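Local coordinates for LPXTG cell wall anchor domain-containing protein (Lactobacillus rhamnosus, PDB 7CBS) that probably serves as the basal pilin of sortase-assembled SpaCBA pili, anchoring the fibre to the cell wall, and is itself atypically adhesive, at residues T24-L36 with T113-L126. Residues are numbered along the deposited sequence; the frame is centred on the assembly and turned at random.
With MG (magnesium ion), chain I.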
ATOM      1  N   THR A  24      11.736   2.200  -3.525  1.00 95.47           N
ATOM      2  CA  THR A  24      12.869   1.312  -3.127  1.00 98.06           C
ATOM      3  C   THR A  24      12.999   1.291  -1.594  1.00 94.71           C
ATOM      4  O   THR A  24      13.805   0.511  -1.075  1.00 96.76           O
ATOM      5  CB  THR A  24      14.151   1.744  -3.859  1.00102.26           C
ATOM      6  OG1 THR A  24      14.104   1.180  -5.173  1.00107.67           O
ATOM      7  CG2 THR A  24      15.442   1.324  -3.189  1.00103.64           C
ATOM      8  N   VAL A  25      12.223   2.130  -0.906  1.00 90.47           N
ATOM      9  CA  VAL A  25      12.217   2.362   0.573  1.00 87.26           C
ATOM     10  C   VAL A  25      10.768   2.606   0.997  1.00 84.75           C
ATOM     11  O   VAL A  25      10.019   3.225   0.238  1.00 83.46           O
ATOM     12  CB  VAL A  25      13.117   3.570   0.941  1.00 86.26           C
ATOM     13  CG1 VAL A  25      12.584   4.895   0.401  1.00 84.93           C
ATOM     14  CG2 VAL A  25      13.335   3.665   2.436  1.00 82.79           C
ATOM     15  N   PRO A  26      10.310   2.150   2.186  1.00 84.32           N
ATOM     16  CA  PRO A  26       8.931   2.392   2.619  1.00 81.59           C
ATOM     17  C   PRO A  26       8.558   3.883   2.610  1.00 79.78           C
ATOM     18  O   PRO A  26       9.086   4.608   3.401  1.00 79.77           O
ATOM     19  CB  PRO A  26       8.879   1.824   4.049  1.00 79.45           C
ATOM     20  CG  PRO A  26      10.012   0.813   4.115  1.00 82.84           C
ATOM     21  CD  PRO A  26      11.065   1.344   3.156  1.00 85.79           C
ATOM     22  N   THR A  27       7.662   4.294   1.706  1.00 81.67           N
ATOM     23  CA  THR A  27       7.304   5.714   1.428  1.00 80.69           C
ATOM     24  C   THR A  27       5.820   5.954   1.726  1.00 74.60           C
ATOM     25  O   THR A  27       5.477   7.098   2.056  1.00 69.33           O
ATOM     26  CB  THR A  27       7.636   6.094  -0.025  1.00 88.54           C
ATOM     27  OG1 THR A  27       8.966   5.651  -0.301  1.00 95.24           O
ATOM     28  CG2 THR A  27       7.502   7.579  -0.281  1.00 89.43           C
ATOM     29  N   THR A  28       4.959   4.936   1.568  1.00 72.84           N
ATOM     30  CA  THR A  28       3.487   5.036   1.706  1.00 69.78           C
ATOM     31  C   THR A  28       2.919   3.823   2.450  1.00 68.57           C
ATOM     32  O   THR A  28       3.591   2.765   2.495  1.00 65.64           O
ATOM     33  CB  THR A  28       2.784   5.090   0.346  1.00 71.13           C
ATOM     34  OG1 THR A  28       3.032   3.833  -0.289  1.00 74.12           O
ATOM     35  CG2 THR A  28       3.237   6.238  -0.531  1.00 72.47           C
ATOM     36  N   VAL A  29       1.699   3.974   2.975  1.00 65.98           N
ATOM     37  CA  VAL A  29       0.914   2.885   3.624  1.00 66.44           C
ATOM     38  C   VAL A  29      -0.538   2.979   3.136  1.00 65.78           C
ATOM     39  O   VAL A  29      -0.969   4.077   2.719  1.00 64.77           O
ATOM     40  CB  VAL A  29       1.015   2.961   5.161  1.00 64.74           C
ATOM     41  CG1 VAL A  29       0.095   4.018   5.748  1.00 62.87           C
ATOM     42  CG2 VAL A  29       0.764   1.610   5.813  1.00 66.24           C
ATOM     43  N   ASP A  30      -1.258   1.857   3.179  1.00 65.07           N
ATOM     44  CA  ASP A  30      -2.714   1.780   2.892  1.00 65.21           C
ATOM     45  C   ASP A  30      -3.462   1.790   4.223  1.00 61.72           C
ATOM     46  O   ASP A  30      -3.029   1.083   5.145  1.00 63.33           O
ATOM     47  CB  ASP A  30      -3.055   0.534   2.070  1.00 67.88           C
ATOM     48  CG  ASP A  30      -2.364   0.506   0.719  1.00 70.44           C
ATOM     49  OD1 ASP A  30      -1.934   1.583   0.269  1.00 71.31           O
ATOM     50  OD2 ASP A  30      -2.255  -0.588   0.126  1.00 77.92           O
ATOM     51  N   VAL A  31      -4.527   2.588   4.315  1.00 61.31           N
ATOM     52  CA  VAL A  31      -5.427   2.659   5.505  1.00 61.13           C
ATOM     53  C   VAL A  31      -6.836   2.279   5.053  1.00 61.62           C
ATOM     54  O   VAL A  31      -7.392   2.987   4.188  1.00 63.60           O
ATOM     55  CB  VAL A  31      -5.417   4.051   6.164  1.00 60.25           C
ATOM     56  CG1 VAL A  31      -6.485   4.160   7.241  1.00 60.78           C
ATOM     57  CG2 VAL A  31      -4.044   4.402   6.718  1.00 60.20           C
ATOM     58  N   VAL A  32      -7.374   1.196   5.617  1.00 60.33           N
ATOM     59  CA  VAL A  32      -8.785   0.756   5.425  1.00 59.70           C
ATOM     60  C   VAL A  32      -9.530   1.014   6.739  1.00 58.49           C
ATOM     61  O   VAL A  32      -9.133   0.437   7.769  1.00 59.17           O
ATOM     62  CB  VAL A  32      -8.855  -0.720   4.989  1.00 61.93           C
ATOM     63  CG1 VAL A  32     -10.238  -1.096   4.471  1.00 62.23           C
ATOM     64  CG2 VAL A  32      -7.798  -1.034   3.941  1.00 62.75           C
ATOM     65  N   LEU A  33     -10.522   1.908   6.711  1.00 57.72           N
ATOM     66  CA  LEU A  33     -11.466   2.151   7.833  1.00 58.38           C
ATOM     67  C   LEU A  33     -12.662   1.211   7.675  1.00 59.91           C
ATOM     68  O   LEU A  33     -13.235   1.187   6.571  1.00 61.46           O
ATOM     69  CB  LEU A  33     -11.912   3.614   7.824  1.00 57.39           C
ATOM     70  CG  LEU A  33     -12.474   4.097   9.157  1.00 57.60           C
ATOM     71  CD1 LEU A  33     -12.298   5.601   9.307  1.00 57.31           C
ATOM     72  CD2 LEU A  33     -13.931   3.687   9.307  1.00 59.47           C
ATOM     73  N   HIS A  34     -13.023   0.487   8.740  1.00 61.15           N
ATOM     74  CA  HIS A  34     -14.173  -0.457   8.790  1.00 63.15           C
ATOM     75  C   HIS A  34     -15.316   0.163   9.604  1.00 64.60           C
ATOM     76  O   HIS A  34     -15.148   0.322  10.828  1.00 65.34           O
ATOM     77  CB  HIS A  34     -13.747  -1.802   9.386  1.00 64.24           C
ATOM     78  CG  HIS A  34     -12.640  -2.482   8.656  1.00 64.41           C
ATOM     79  ND1 HIS A  34     -12.801  -3.716   8.049  1.00 66.73           N
ATOM     80  CD2 HIS A  34     -11.345  -2.138   8.476  1.00 62.53           C
ATOM     81  CE1 HIS A  34     -11.658  -4.091   7.513  1.00 66.46           C
ATOM     82  NE2 HIS A  34     -10.750  -3.135   7.753  1.00 64.79           N
ATOM     83  N   LYS A  35     -16.426   0.505   8.942  1.00 66.80           N
ATOM     84  CA  LYS A  35     -17.692   0.953   9.579  1.00 68.97           C
ATOM     85  C   LYS A  35     -18.620  -0.260   9.720  1.00 72.33           C
ATOM     86  O   LYS A  35     -19.285  -0.613   8.726  1.00 75.20           O
ATOM     87  CB  LYS A  35     -18.324   2.080   8.753  1.00 68.39           C
ATOM     88  CG  LYS A  35     -19.638   2.638   9.281  1.00 70.47           C
ATOM     89  CD  LYS A  35     -19.505   3.434  10.553  1.00 70.51           C
ATOM     90  CE  LYS A  35     -20.830   3.978  11.033  1.00 73.03           C
ATOM     91  NZ  LYS A  35     -20.780   4.375  12.460  1.00 73.97           N
ATOM     92  N   LEU A  36     -18.630  -0.871  10.911  1.00 74.39           N
ATOM     93  CA  LEU A  36     -19.535  -1.978  11.328  1.00 78.57           C
ATOM     94  C   LEU A  36     -20.590  -1.419  12.293  1.00 81.40           C
ATOM     95  O   LEU A  36     -20.423  -0.267  12.751  1.00 80.58           O
ATOM     96  CB  LEU A  36     -18.697  -3.059  12.021  1.00 79.60           C
ATOM     97  CG  LEU A  36     -17.695  -3.791  11.133  1.00 78.23           C
ATOM     98  CD1 LEU A  36     -16.631  -4.504  11.955  1.00 78.61           C
ATOM     99  CD2 LEU A  36     -18.418  -4.767  10.227  1.00 80.07           C
ATOM    100  N   THR A 113     -17.753   3.895   1.995  1.00 67.57           N
ATOM    101  CA  THR A 113     -17.673   2.489   2.483  1.00 66.86           C
ATOM    102  C   THR A 113     -18.352   1.563   1.465  1.00 70.12           C
ATOM    103  O   THR A 113     -19.492   1.869   1.069  1.00 71.98           O
ATOM    104  CB  THR A 113     -18.291   2.325   3.878  1.00 65.72           C
ATOM    105  OG1 THR A 113     -19.520   3.050   3.924  1.00 65.75           O
ATOM    106  CG2 THR A 113     -17.380   2.804   4.985  1.00 64.25           C
ATOM    107  N   ALA A 114     -17.670   0.483   1.065  1.00 71.33           N
ATOM    108  CA  ALA A 114     -18.177  -0.572   0.153  1.00 75.90           C
ATOM    109  C   ALA A 114     -17.693  -1.945   0.634  1.00 77.60           C
ATOM    110  O   ALA A 114     -16.890  -1.991   1.583  1.00 76.76           O
ATOM    111  CB  ALA A 114     -17.732  -0.294  -1.262  1.00 77.43           C
ATOM    112  N   GLY A 115     -18.177  -3.017  -0.001  1.00 83.19           N
ATOM    113  CA  GLY A 115     -17.863  -4.416   0.347  1.00 85.73           C
ATOM    114  C   GLY A 115     -18.273  -4.743   1.773  1.00 86.15           C
ATOM    115  O   GLY A 115     -19.489  -4.808   2.036  1.00 87.75           O
ATOM    116  N   GLN A 116     -17.290  -4.923   2.662  1.00 85.17           N
ATOM    117  CA  GLN A 116     -17.471  -5.248   4.104  1.00 84.75           C
ATOM    118  C   GLN A 116     -17.329  -3.972   4.937  1.00 80.46           C
ATOM    119  O   GLN A 116     -16.484  -3.961   5.854  1.00 80.79           O
ATOM    120  CB  GLN A 116     -16.443  -6.301   4.533  1.00 85.65           C
ATOM    121  CG  GLN A 116     -16.536  -7.603   3.752  1.00 88.78           C
ATOM    122  CD  GLN A 116     -17.895  -8.248   3.876  1.00 92.79           C
ATOM    123  OE1 GLN A 116     -18.438  -8.385   4.972  1.00 93.88           O
ATOM    124  NE2 GLN A 116     -18.453  -8.656   2.747  1.00 94.14           N
ATOM    125  N   GLY A 117     -18.131  -2.946   4.629  1.00 79.28           N
ATOM    126  CA  GLY A 117     -18.109  -1.631   5.302  1.00 76.32           C
ATOM    127  C   GLY A 117     -16.721  -1.016   5.303  1.00 72.91           C
ATOM    128  O   GLY A 117     -16.377  -0.370   6.308  1.00 71.52           O
ATOM    129  N   GLU A 118     -15.966  -1.195   4.214  1.00 71.77           N
ATOM    130  CA  GLU A 118     -14.539  -0.788   4.083  1.00 68.14           C
ATOM    131  C   GLU A 118     -14.441   0.529   3.306  1.00 66.66           C
ATOM    132  O   GLU A 118     -15.059   0.628   2.229  1.00 68.12           O
ATOM    133  CB  GLU A 118     -13.740  -1.863   3.342  1.00 69.09           C
ATOM    134  CG  GLU A 118     -13.226  -2.977   4.229  1.00 69.75           C
ATOM    135  CD  GLU A 118     -12.756  -4.202   3.460  1.00 72.58           C
ATOM    136  OE1 GLU A 118     -13.533  -4.679   2.612  1.00 77.16           O
ATOM    137  OE2 GLU A 118     -11.623  -4.682   3.703  1.00 72.77           O
ATOM    138  N   ALA A 119     -13.679   1.491   3.839  1.00 63.88           N
ATOM    139  CA  ALA A 119     -13.267   2.742   3.163  1.00 62.50           C
ATOM    140  C   ALA A 119     -11.752   2.693   2.941  1.00 61.09           C
ATOM    141  O   ALA A 119     -11.009   2.835   3.936  1.00 59.91           O
ATOM    142  CB  ALA A 119     -13.673   3.936   3.989  1.00 62.06           C
ATOM    143  N   TYR A 120     -11.326   2.489   1.690  1.00 60.99           N
ATOM    144  CA  TYR A 120      -9.916   2.231   1.297  1.00 60.94           C
ATOM    145  C   TYR A 120      -9.220   3.558   0.975  1.00 60.24           C
ATOM    146  O   TYR A 120      -9.697   4.293   0.088  1.00 59.77           O
ATOM    147  CB  TYR A 120      -9.863   1.268   0.109  1.00 64.29           C
ATOM    148  CG  TYR A 120      -8.476   1.015  -0.426  1.00 65.57           C
ATOM    149  CD1 TYR A 120      -7.893   1.882  -1.339  1.00 66.67           C
ATOM    150  CD2 TYR A 120      -7.740  -0.088  -0.019  1.00 65.98           C
ATOM    151  CE1 TYR A 120      -6.615   1.667  -1.827  1.00 67.98           C
ATOM    152  CE2 TYR A 120      -6.456  -0.319  -0.493  1.00 67.68           C
ATOM    153  CZ  TYR A 120      -5.898   0.558  -1.410  1.00 68.34           C
ATOM    154  OH  TYR A 120      -4.644   0.341  -1.902  1.00 70.62           O
ATOM    155  N   PHE A 121      -8.118   3.839   1.679  1.00 58.91           N
ATOM    156  CA  PHE A 121      -7.217   4.998   1.446  1.00 58.59           C
ATOM    157  C   PHE A 121      -5.819   4.476   1.111  1.00 59.85           C
ATOM    158  O   PHE A 121      -5.039   4.205   2.047  1.00 59.65           O
ATOM    159  CB  PHE A 121      -7.174   5.910   2.673  1.00 56.20           C
ATOM    160  CG  PHE A 121      -8.493   6.537   3.047  1.00 55.79           C
ATOM    161  CD1 PHE A 121      -8.911   7.716   2.453  1.00 56.58           C
ATOM    162  CD2 PHE A 121      -9.309   5.952   4.002  1.00 54.95           C
ATOM    163  CE1 PHE A 121     -10.110   8.305   2.814  1.00 57.20           C
ATOM    164  CE2 PHE A 121     -10.512   6.541   4.360  1.00 55.31           C
ATOM    165  CZ  PHE A 121     -10.912   7.713   3.762  1.00 56.15           C
ATOM    166  N   GLY A 122      -5.527   4.327  -0.184  1.00 62.91           N
ATOM    167  CA  GLY A 122      -4.258   3.778  -0.689  1.00 64.02           C
ATOM    168  C   GLY A 122      -3.207   4.859  -0.857  1.00 63.97           C
ATOM    169  O   GLY A 122      -3.586   6.006  -1.168  1.00 64.39           O
ATOM    170  N   ASP A 123      -1.938   4.498  -0.643  1.00 64.49           N
ATOM    171  CA  ASP A 123      -0.751   5.366  -0.857  1.00 66.15           C
ATOM    172  C   ASP A 123      -0.879   6.670  -0.056  1.00 63.07           C
ATOM    173  O   ASP A 123      -0.656   7.750  -0.642  1.00 65.15           O
ATOM    174  CB  ASP A 123      -0.535   5.604  -2.354  1.00 68.55           C
ATOM    175  CG  ASP A 123      -0.280   4.316  -3.113  1.00 73.47           C
ATOM    176  OD1 ASP A 123       0.332   3.403  -2.513  1.00 74.84           O
ATOM    177  OD2 ASP A 123      -0.707   4.227  -4.289  1.00 74.79           O
ATOM    178  N   LEU A 124      -1.205   6.574   1.234  1.00 61.42           N
ATOM    179  CA  LEU A 124      -1.024   7.693   2.205  1.00 57.51           C
ATOM    180  C   LEU A 124       0.463   7.789   2.521  1.00 57.67           C
ATOM    181  O   LEU A 124       1.046   6.812   2.986  1.00 55.35           O
ATOM    182  CB  LEU A 124      -1.843   7.434   3.473  1.00 55.36           C
ATOM    183  CG  LEU A 124      -3.348   7.693   3.365  1.00 55.69           C
ATOM    184  CD1 LEU A 124      -4.047   7.377   4.677  1.00 54.35           C
ATOM    185  CD2 LEU A 124      -3.631   9.132   2.955  1.00 57.36           C
ATOM    186  N   PRO A 125       1.133   8.930   2.223  1.00 60.25           N
ATOM    187  CA  PRO A 125       2.526   9.145   2.625  1.00 60.68           C
ATOM    188  C   PRO A 125       2.805   8.920   4.119  1.00 58.49           C
ATOM    189  O   PRO A 125       2.010   9.334   4.938  1.00 58.70           O
ATOM    190  CB  PRO A 125       2.773  10.618   2.259  1.00 62.34           C
ATOM    191  CG  PRO A 125       1.858  10.829   1.059  1.00 63.45           C
ATOM    192  CD  PRO A 125       0.610  10.049   1.421  1.00 61.82           C
ATOM    193  N   LEU A 126       3.928   8.267   4.422  1.00 59.37           N
ATOM    194  CA  LEU A 126       4.417   8.038   5.806  1.00 59.30           C
ATOM    195  C   LEU A 126       4.989   9.345   6.370  1.00 59.05           C
ATOM    196  O   LEU A 126       4.960   9.509   7.606  1.00 59.21           O
ATOM    197  CB  LEU A 126       5.476   6.930   5.798  1.00 60.52           C
ATOM    198  CG  LEU A 126       4.943   5.518   5.589  1.00 61.57           C
ATOM    199  CD1 LEU A 126       6.117   4.538   5.391  1.00 65.00           C
ATOM    200  CD2 LEU A 126       4.026   5.113   6.756  1.00 58.72           C
TER
HETATM  201 MG    MG I 201       1.752   2.744  -1.322  1.00 27.58          MG
HETATM  202  O   HOH W   1       3.046   1.253  -0.519  1.00 24.03           O
HETATM  203  O   HOH W   2       0.653   2.042   0.342  1.00 29.21           O
HETATM  204  O   HOH W   3       1.142   0.851  -2.111  1.00 27.31           O
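D30 reaches across to the backbone of D123 where strands 28-34 and 118-125 run antiparallel through a beta bulge. Its side chain can be traced outward from CB, which lies 4.2 Å from F121 O. With CG swung beside its own backbone N (chi1 -61°), the carboxylate reaches over to the other strand, and CG comes near G122 CA and the Y120 hydroxyl. At the tip, OD1 accepts a nearly straight bond from D123 N at 3.1 Å, met almost along the C-O axis, and a second from a magnesium-bound water. OD2 sits 3.3 Å from Y120 OH, the carboxylate turned 54° against the ring, and bonds S166 of the second subunit. With an alanine here, D123 N and that water would probably lose their shared acceptor, and S166 of the second subunit its partner. D123 presents OD1 to the magnesium at 2.0 Å, and T28 OG1 binds it too, beside three waters; D123 OD1 of the second subunit also binds the metal, while T28 of that subunit hydrogen-bonds D123.

Beyond the bulge the ladder is regular: V31 with F121 and L33 with A119 exchange paired N-H...O bonds, and K35 N closes the row on G117 O. V31 CG2 touches L124 CD1 at 3.6 Å on the face packed against F137. On the other face E118 CG lies over the H34 ring, 3.7 Å above its plane, while H34 NE2 bonds D169. This is an antiparallel pair with a beta bulge inside the pilin's mixed sheet, its bulged end built into a magnesium site at the subunit interface.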